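Local coordinates for protein phosphoacetylglucosamine mutase (Aspergillus lentulus, PDB 5O9X) that probably interconverts the 6-phosphate and 1-phosphate of N-acetylglucosamine, working through a sugar 1,6-bisphosphate intermediate, at residues A[303-306]-A[307-310]. The protein carries 1 engineered substitution. Sequence-based numbering, arbitrary orientation.
Sequences LLDG and DRIA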
ATOM      1  N   LEU A 303     -13.605  13.989   5.151  1.00 15.78           N
ATOM      2  CA  LEU A 303     -12.654  12.935   4.851  1.00 15.73           C
ATOM      3  C   LEU A 303     -11.246  13.486   4.916  1.00 15.75           C
ATOM      4  O   LEU A 303     -10.989  14.556   4.378  1.00 15.49           O
ATOM      5  CB  LEU A 303     -12.905  12.377   3.405  1.00 14.85           C
ATOM      6  CG  LEU A 303     -11.879  11.339   2.879  1.00 15.01           C
ATOM      7  CD1 LEU A 303     -11.852  10.067   3.755  1.00 14.07           C
ATOM      8  CD2 LEU A 303     -12.183  11.112   1.362  1.00 17.24           C
ATOM      9  N   LEU A 304     -10.330  12.734   5.559  1.00 16.36           N
ATOM     10  CA  LEU A 304      -8.925  13.096   5.601  1.00 15.71           C
ATOM     11  C   LEU A 304      -8.159  11.984   4.986  1.00 16.33           C
ATOM     12  O   LEU A 304      -7.702  11.100   5.712  1.00 16.64           O
ATOM     13  CB  LEU A 304      -8.373  13.438   7.003  1.00 15.05           C
ATOM     14  CG  LEU A 304      -9.115  14.649   7.671  1.00 17.20           C
ATOM     15  CD1 LEU A 304      -9.135  14.522   9.231  1.00 16.69           C
ATOM     16  CD2 LEU A 304      -8.475  15.938   7.224  1.00 18.13           C
ATOM     17  N   ASP A 305      -7.928  12.084   3.673  1.00 15.76           N
ATOM     18  CA  ASP A 305      -7.462  10.872   2.932  1.00 15.99           C
ATOM     19  C   ASP A 305      -5.932  10.784   2.827  1.00 15.97           C
ATOM     20  O   ASP A 305      -5.237  11.522   3.532  1.00 14.89           O
ATOM     21  CB  ASP A 305      -8.127  10.819   1.529  1.00 16.23           C
ATOM     22  CG  ASP A 305      -7.623  11.965   0.565  1.00 20.12           C
ATOM     23  OD1 ASP A 305      -6.631  12.709   0.845  1.00 16.00           O
ATOM     24  OD2 ASP A 305      -8.212  12.094  -0.538  1.00 19.71           O
ATOM     25  N   GLY A 306      -5.402   9.914   1.938  1.00 14.06           N
ATOM     26  CA  GLY A 306      -3.920   9.768   1.847  1.00 14.70           C
ATOM     27  C   GLY A 306      -3.121  11.028   1.612  1.00 14.87           C
ATOM     28  O   GLY A 306      -2.005  11.206   2.164  1.00 13.61           O
ATOM     29  N   ASP A 307      -3.648  11.921   0.764  1.00 15.17           N
ATOM     30  CA  ASP A 307      -2.923  13.187   0.535  1.00 15.42           C
ATOM     31  C   ASP A 307      -2.952  14.120   1.701  1.00 15.76           C
ATOM     32  O   ASP A 307      -2.031  14.921   1.894  1.00 16.92           O
ATOM     33  CB  ASP A 307      -3.472  13.851  -0.701  1.00 16.47           C
ATOM     34  CG  ASP A 307      -3.188  12.995  -1.908  1.00 20.52           C
ATOM     35  OD1 ASP A 307      -1.991  12.843  -2.288  1.00 21.17           O
ATOM     36  OD2 ASP A 307      -4.146  12.392  -2.449  1.00 20.83           O
ATOM     37  N   ARG A 308      -3.998  14.035   2.509  1.00 14.23           N
ATOM     38  CA  ARG A 308      -3.998  14.759   3.799  1.00 16.08           C
ATOM     39  C   ARG A 308      -2.928  14.251   4.742  1.00 14.72           C
ATOM     40  O   ARG A 308      -2.348  15.071   5.450  1.00 16.65           O
ATOM     41  CB  ARG A 308      -5.332  14.634   4.602  1.00 14.94           C
ATOM     42  CG  ARG A 308      -6.438  15.295   3.853  1.00 16.84           C
ATOM     43  CD  ARG A 308      -6.355  16.807   4.182  1.00 16.91           C
ATOM     44  NE  ARG A 308      -7.453  17.416   3.480  1.00 18.79           N
ATOM     45  CZ  ARG A 308      -7.904  18.648   3.610  1.00 18.53           C
ATOM     46  NH1 ARG A 308      -7.252  19.524   4.398  1.00 16.69           N
ATOM     47  NH2 ARG A 308      -8.978  19.014   2.893  1.00 19.40           N
ATOM     48  N   ILE A 309      -2.703  12.936   4.755  1.00 13.62           N
ATOM     49  CA  ILE A 309      -1.604  12.364   5.568  1.00 15.75           C
ATOM     50  C   ILE A 309      -0.248  12.819   5.004  1.00 15.27           C
ATOM     51  O   ILE A 309       0.624  13.243   5.760  1.00 13.90           O
ATOM     52  CB  ILE A 309      -1.692  10.788   5.661  1.00 15.36           C
ATOM     53  CG1 ILE A 309      -3.084  10.418   6.282  1.00 15.93           C
ATOM     54  CG2 ILE A 309      -0.560  10.258   6.571  1.00 15.34           C
ATOM     55  CD1 ILE A 309      -3.410   8.925   6.287  1.00 17.54           C
ATOM     56  N   ALA A 310      -0.071  12.710   3.683  1.00 14.29           N
ATOM     57  CA  ALA A 310       1.205  13.120   3.047  1.00 15.51           C
ATOM     58  C   ALA A 310       1.506  14.594   3.444  1.00 16.45           C
ATOM     59  O   ALA A 310       2.647  14.961   3.819  1.00 15.90           O
ATOM     60  CB  ALA A 310       1.060  12.997   1.545  1.00 14.42           C
TER
HETATM   61  O   HOH W   1      -6.555  13.560  -2.260  1.00 15.03           O
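With chi1 at 68°, the carboxylate of Asp305 sits between its own backbone N and carbonyl carbon and turns over the first turn of helix 306-324, while Arg308, its CG anti to its carbonyl carbon, lays that atom 3.5 Å from Asp305 N. The result is an N-cap at a strand-to-helix junction of the phosphohexomutase fold, where edge strand 301-304 of a five-stranded mixed sheet runs into that helix. It is a structural contact: the Asp307 side chain is about 11 Å from the bound glucose 1,6-bisphosphate. Aspartate suits the cap because its short side chain presents an acceptor to N-H groups that lack a partner in the preceding turn: OD1 takes two weak bonds, from Asp307 N at 3.1 Å and from Arg308 N at 3.4 Å, the latter the straighter (157°). The negative charge probably also gains from the helix dipole. A water bridges Asp305 OD2 and Asp307 OD2; together with Lys263, salt-bridged to the former, and Gln336, bonded to Asp307 OD1, it probably eases the repulsion between these like charges. Gly306, the first helical residue, is buried and bonded through its backbone to Ala381, an approach its lack of a side chain probably helps. Leucine fits the buried strand end: the bend of Arg308 at chi2 brings its CD within 3.8 Å of Leu304 CD2, one aliphatic chain slanting across the other. Beyond, the guanidinium reaches the backbone oxygens of Leu450 and Tyr453 and makes a cation-pi contact with Tyr453. Ile309 and Ala310 pack against Phe379 of strand 375-379, and Ile309 also touches Ile290 of strand 290-295, so the helix joins neighbouring sheets. Two regular helical bonds close the turn: Ile309 N meets Asp305 O at 3.1 Å, and Ala310 N donates to Gly306 O at 2.9 Å, tilted 19° from the carbonyl plane.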